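Cell shape-determining protein MreC (Streptococcus pneumoniae, PDB 2QF4) helps form and maintain cell shape, probably as part of the elongasome that builds peripheral peptidoglycan, this chain being its major extracellular domain. Local coordinates at residues G46-S50 with V61-T65; D71-V75 with Y85-I89. All coordinates share one frame; numbering follows the deposited sequence.

Interaction 1: residues G46-S50 with V61-T65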
loop_
_atom_site.group_PDB
_atom_site.type_symbol
_atom_site.label_atom_id
_atom_site.label_comp_id
_atom_site.label_asym_id
_atom_site.label_seq_id
_atom_site.Cartn_x
_atom_site.Cartn_y
_atom_site.Cartn_z
ATOM N N GLY A 46 7.023 0.675 -7.031
ATOM C CA GLY A 46 6.268 1.188 -5.916
ATOM C C GLY A 46 4.994 0.425 -5.632
ATOM O O GLY A 46 4.484 -0.370 -6.444
ATOM N N LEU A 47 4.435 0.700 -4.456
ATOM C CA LEU A 47 3.191 0.042 -4.043
ATOM C C LEU A 47 2.013 0.500 -4.887
ATOM O O LEU A 47 1.779 1.685 -5.058
ATOM C CB LEU A 47 2.893 0.388 -2.589
ATOM C CG LEU A 47 1.756 -0.429 -1.948
ATOM C CD1 LEU A 47 2.133 -1.927 -1.863
ATOM C CD2 LEU A 47 1.386 0.151 -0.585
ATOM N N ILE A 48 1.262 -0.475 -5.400
ATOM C CA ILE A 48 0.031 -0.166 -6.153
ATOM C C ILE A 48 -1.224 -0.779 -5.573
ATOM O O ILE A 48 -2.300 -0.381 -5.958
ATOM C CB ILE A 48 0.190 -0.449 -7.666
ATOM C CG1 ILE A 48 0.451 -1.927 -7.985
ATOM C CG2 ILE A 48 1.303 0.442 -8.249
ATOM C CD1 ILE A 48 -0.793 -2.791 -7.960
ATOM N N GLY A 49 -1.116 -1.669 -4.604
ATOM C CA GLY A 49 -2.283 -2.288 -4.033
ATOM C C GLY A 49 -1.941 -3.397 -3.065
ATOM O O GLY A 49 -0.790 -3.613 -2.741
ATOM N N SER A 50 -2.992 -4.091 -2.644
ATOM C CA SER A 50 -2.913 -5.194 -1.672
ATOM C C SER A 50 -3.727 -6.352 -2.204
ATOM O O SER A 50 -4.723 -6.141 -2.887
ATOM C CB SER A 50 -3.417 -4.748 -0.298
ATOM O OG SER A 50 -4.697 -4.154 -0.411
ATOM N N VAL A 61 -6.262 -7.952 -6.790
ATOM C CA VAL A 61 -5.504 -6.895 -6.141
ATOM C C VAL A 61 -6.393 -5.661 -6.011
ATOM O O VAL A 61 -6.946 -5.186 -7.001
ATOM C CB VAL A 61 -4.250 -6.537 -6.946
ATOM C CG1 VAL A 61 -3.544 -5.275 -6.389
ATOM C CG2 VAL A 61 -3.298 -7.725 -6.990
ATOM N N ASN A 62 -6.552 -5.164 -4.782
ATOM C CA ASN A 62 -7.276 -3.942 -4.491
ATOM C C ASN A 62 -6.343 -2.769 -4.619
ATOM O O ASN A 62 -5.307 -2.718 -3.943
ATOM C CB ASN A 62 -7.825 -3.997 -3.091
ATOM C CG ASN A 62 -8.813 -2.910 -2.846
ATOM O OD1 ASN A 62 -8.617 -2.087 -1.972
ATOM N ND2 ASN A 62 -9.845 -2.857 -3.655
ATOM N N LEU A 63 -6.676 -1.844 -5.506
ATOM C CA LEU A 63 -5.757 -0.757 -5.772
ATOM C C LEU A 63 -5.787 0.308 -4.660
ATOM O O LEU A 63 -6.780 0.513 -3.978
ATOM C CB LEU A 63 -6.032 -0.126 -7.154
ATOM C CG LEU A 63 -5.809 -1.086 -8.346
ATOM C CD1 LEU A 63 -6.181 -0.377 -9.659
ATOM C CD2 LEU A 63 -4.360 -1.542 -8.443
ATOM N N LEU A 64 -4.715 1.072 -4.588
ATOM C CA LEU A 64 -4.609 2.141 -3.591
ATOM C C LEU A 64 -5.457 3.364 -3.879
ATOM O O LEU A 64 -5.597 4.229 -3.018
ATOM C CB LEU A 64 -3.154 2.613 -3.475
ATOM C CG LEU A 64 -2.131 1.624 -2.920
ATOM C CD1 LEU A 64 -0.786 2.367 -2.762
ATOM C CD2 LEU A 64 -2.565 0.986 -1.603
ATOM N N THR A 65 -6.008 3.466 -5.074
ATOM C CA THR A 65 -6.806 4.627 -5.475
ATOM C C THR A 65 -8.294 4.511 -5.125
ATOM O O THR A 65 -9.054 5.388 -5.479
ATOM C CB THR A 65 -6.599 4.868 -6.962
ATOM O OG1 THR A 65 -6.837 3.638 -7.661
ATOM C CG2 THR A 65 -5.167 5.354 -7.239
HETATM O O HOH W 1 -5.409 -1.536 -1.273
#

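Interaction 2: residues D71-V75 with Y85-I89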
loop_
_atom_site.group_PDB
_atom_site.type_symbol
_atom_site.label_atom_id
_atom_site.label_comp_id
_atom_site.label_asym_id
_atom_site.label_seq_id
_atom_site.Cartn_x
_atom_site.Cartn_y
_atom_site.Cartn_z
ATOM N N ASP A 71 -8.221 -2.181 4.258
ATOM C CA ASP A 71 -7.201 -3.220 4.391
ATOM C C ASP A 71 -6.146 -2.937 5.449
ATOM O O ASP A 71 -5.317 -3.809 5.716
ATOM C CB ASP A 71 -6.586 -3.480 3.041
ATOM C CG ASP A 71 -7.617 -3.974 2.042
ATOM O OD1 ASP A 71 -8.595 -4.619 2.463
ATOM O OD2 ASP A 71 -7.481 -3.659 0.846
ATOM N N LYS A 72 -6.165 -1.766 6.073
ATOM C CA LYS A 72 -5.273 -1.479 7.218
ATOM C C LYS A 72 -3.825 -1.751 6.834
ATOM O O LYS A 72 -3.057 -2.326 7.608
ATOM C CB LYS A 72 -5.687 -2.286 8.461
ATOM C CG LYS A 72 -7.116 -1.968 8.924
ATOM C CD LYS A 72 -7.451 -2.635 10.255
ATOM C CE LYS A 72 -8.929 -2.434 10.690
ATOM N NZ LYS A 72 -9.806 -3.470 10.016
ATOM N N ILE A 73 -3.432 -1.250 5.664
ATOM C CA ILE A 73 -2.080 -1.396 5.195
ATOM C C ILE A 73 -1.172 -0.472 5.999
ATOM O O ILE A 73 -1.352 0.746 6.004
ATOM C CB ILE A 73 -1.933 -1.073 3.697
ATOM C CG1 ILE A 73 -2.787 -2.018 2.842
ATOM C CG2 ILE A 73 -0.453 -1.168 3.270
ATOM C CD1 ILE A 73 -3.038 -1.445 1.419
ATOM N N SER A 74 -0.197 -1.054 6.688
ATOM C CA SER A 74 0.767 -0.307 7.483
ATOM C C SER A 74 1.735 0.478 6.616
ATOM O O SER A 74 2.292 -0.069 5.671
ATOM C CB SER A 74 1.547 -1.335 8.334
ATOM O OG SER A 74 2.716 -0.777 8.917
ATOM N N VAL A 75 1.943 1.750 6.952
ATOM C CA VAL A 75 2.918 2.613 6.312
ATOM C C VAL A 75 3.724 3.321 7.372
ATOM O O VAL A 75 3.348 3.395 8.532
ATOM C CB VAL A 75 2.244 3.651 5.349
ATOM C CG1 VAL A 75 1.602 2.911 4.182
ATOM C CG2 VAL A 75 1.235 4.553 6.060
ATOM N N TYR A 85 4.596 5.830 12.188
ATOM C CA TYR A 85 3.790 4.758 11.601
ATOM C C TYR A 85 2.334 5.165 11.535
ATOM O O TYR A 85 1.838 5.867 12.415
ATOM C CB TYR A 85 3.943 3.478 12.443
ATOM C CG TYR A 85 5.270 2.773 12.233
ATOM C CD1 TYR A 85 6.427 3.243 12.843
ATOM C CD2 TYR A 85 5.365 1.669 11.413
ATOM C CE1 TYR A 85 7.657 2.622 12.626
ATOM C CE2 TYR A 85 6.594 1.029 11.203
ATOM C CZ TYR A 85 7.736 1.527 11.798
ATOM O OH TYR A 85 8.947 0.901 11.598
ATOM N N GLY A 86 1.635 4.651 10.531
ATOM C CA GLY A 86 0.195 4.828 10.393
ATOM C C GLY A 86 -0.373 3.786 9.473
ATOM O O GLY A 86 0.283 2.793 9.172
ATOM N N ILE A 87 -1.605 3.991 9.038
ATOM C CA ILE A 87 -2.260 3.052 8.103
ATOM C C ILE A 87 -2.914 3.862 6.985
ATOM O O ILE A 87 -3.373 4.964 7.156
ATOM C CB ILE A 87 -3.282 2.057 8.712
ATOM C CG1 ILE A 87 -4.413 2.846 9.392
ATOM C CG2 ILE A 87 -2.610 1.158 9.710
ATOM C CD1 ILE A 87 -5.737 2.014 9.579
ATOM N N ILE A 88 -2.989 3.226 5.831
ATOM C CA ILE A 88 -3.740 3.758 4.692
ATOM C C ILE A 88 -5.233 3.599 4.951
ATOM O O ILE A 88 -5.684 2.514 5.306
ATOM C CB ILE A 88 -3.355 3.037 3.417
ATOM C CG1 ILE A 88 -1.901 3.355 3.040
ATOM C CG2 ILE A 88 -4.298 3.416 2.268
ATOM C CD1 ILE A 88 -1.325 2.481 1.921
ATOM N N ILE A 89 -5.995 4.680 4.794
ATOM C CA ILE A 89 -7.462 4.624 5.024
ATOM C C ILE A 89 -8.268 4.909 3.764
ATOM O O ILE A 89 -9.464 4.660 3.766
ATOM C CB ILE A 89 -7.875 5.551 6.201
ATOM C CG1 ILE A 89 -7.537 7.012 5.912
ATOM C CG2 ILE A 89 -7.267 5.042 7.500
ATOM C CD1 ILE A 89 -8.259 8.042 6.834
HETATM O O HOH W 2 -7.640 0.788 6.326
HETATM O O HOH W 3 -5.152 0.172 3.828
HETATM O O HOH W 4 1.728 0.954 10.716
#

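Interaction 1: residues G46-S50 with V61-T65
Leu-64 lies against the Leu-47 side chain and the backbone of Leu-47, Ile-48 and Gly-49, and it can be followed outward from its root. Its CB meets Ile-48 O; CG sits 3.6 Å from that same oxygen, over the carbonyl group. There the chain forks: CD1 turns to Leu-47, reaching 3.5 Å from Leu-47 O and touching the methyl Leu-47 CD2, while CD2 rests near Gly-49 CA. With CG anti to the carbonyl carbon (chi1 -66°), the branched leucine end spreads along the strand, and the Leu-47 side chain crosses it at about a right angle.

Ile-48 O also accepts the N-H of Leu-64, from well above the carbonyl plane, and Leu-63 CD2 approaches this oxygen to 3.4 Å. On the far side of the peptide, Ile-48 CD1 lies alongside Leu-63 CD2 at 3.8 Å and reaches Val-61 CG1.

These strands form a beta hairpin of one of the chain's two six-stranded antiparallel barrels; the two barrels together make up the alpha-lytic protease fold. Ile-48 and Gly-49 both face Ala-41 of the neighbouring strand, making a classic beta bulge. Glycine suits this place because a CB would collide with Asn-62 O and Val-61 CG1.

Beyond the bulge, Ser-50 and Asn-62 exchange two backbone bonds: Ser-50 N gives to Asn-62 O at 3.0 Å, and Asn-62 N to Ser-50 O at 2.8 Å. A water bonded to Ser-50 OG also donates to Asn-62 O, so two donors grip that carbonyl, and the same water reaches Asn-62 OD1 weakly.

Interaction 2: residues D71-V75 with Y85-I89
Val-75 carries CG1 anti to its carbonyl carbon (chi1 -66°), and Ile-88 places its own CG1 in the same way (chi1 -67°); the two branches thereby meet, Val-75 CG1 lying 3.7 Å from Ile-88 CG1 and equally close to Ile-88 CD1. The side chains cross at about a right angle, and the Ile-88 CD1 methyl goes on to touch CB and CG2 of Ile-73. Val-75 offers a methyl and Ile-88 its longer ethyl branch, while beta-branching favours the extended backbone. The other Val-75 branch, CG2, settles over the Gly-86 carbonyl.

These residues pair the two strands of a beta hairpin, 74-79 and 82-92, in the second antiparallel barrel, where Val-75 and Gly-86 form a hydrogen-bonded pair. Val-75 N gives an almost straight bond (177°) to Gly-86 O, though from above the carbonyl plane, and Gly-86 N returns one of 2.9 Å to Val-75 O. Further along, Ile-88 N donates to Ile-73 O at 3.0 Å, in the carbonyl plane, and Ile-87 CA adds a CA-H...O contact to the same oxygen.

At the Lys-72 end of the contact, water makes the links. Ile-88 O receives two water hydrogens: one water accepts from Lys-72 N, the other from Ile-73 N, bridging a gap too wide for direct bonds. At the opposite end a third water joins Ser-74 OG to Gly-86 O and lies in plane at the edge of the Tyr-85 ring. Serine suits the place because its short side chain carries a hydroxyl that bonds this water and also Leu-120 N.

Interaction 1 comes first along the chain and closes before interaction 2 opens; their centres lie about 12 Å apart. Each belongs to a hairpin of a different six-stranded barrel, 46-54 with 59-63 in one and 74-79 with 82-92 in the other, and the chain passes from strand 59-63 to 74-79 as it changes barrel. The two meet at this passage: Asp-71 OD2 makes a weak hydrogen bond to Ser-50 OG, and Ile-73 CD1 packs against Leu-64 CD2 at 3.9 Å. Polar and apolar contacts thus join the barrels beside their covalent connection, within the barrel core of MreC, the two barrels forming the alpha-lytic protease fold, here in a structural protein.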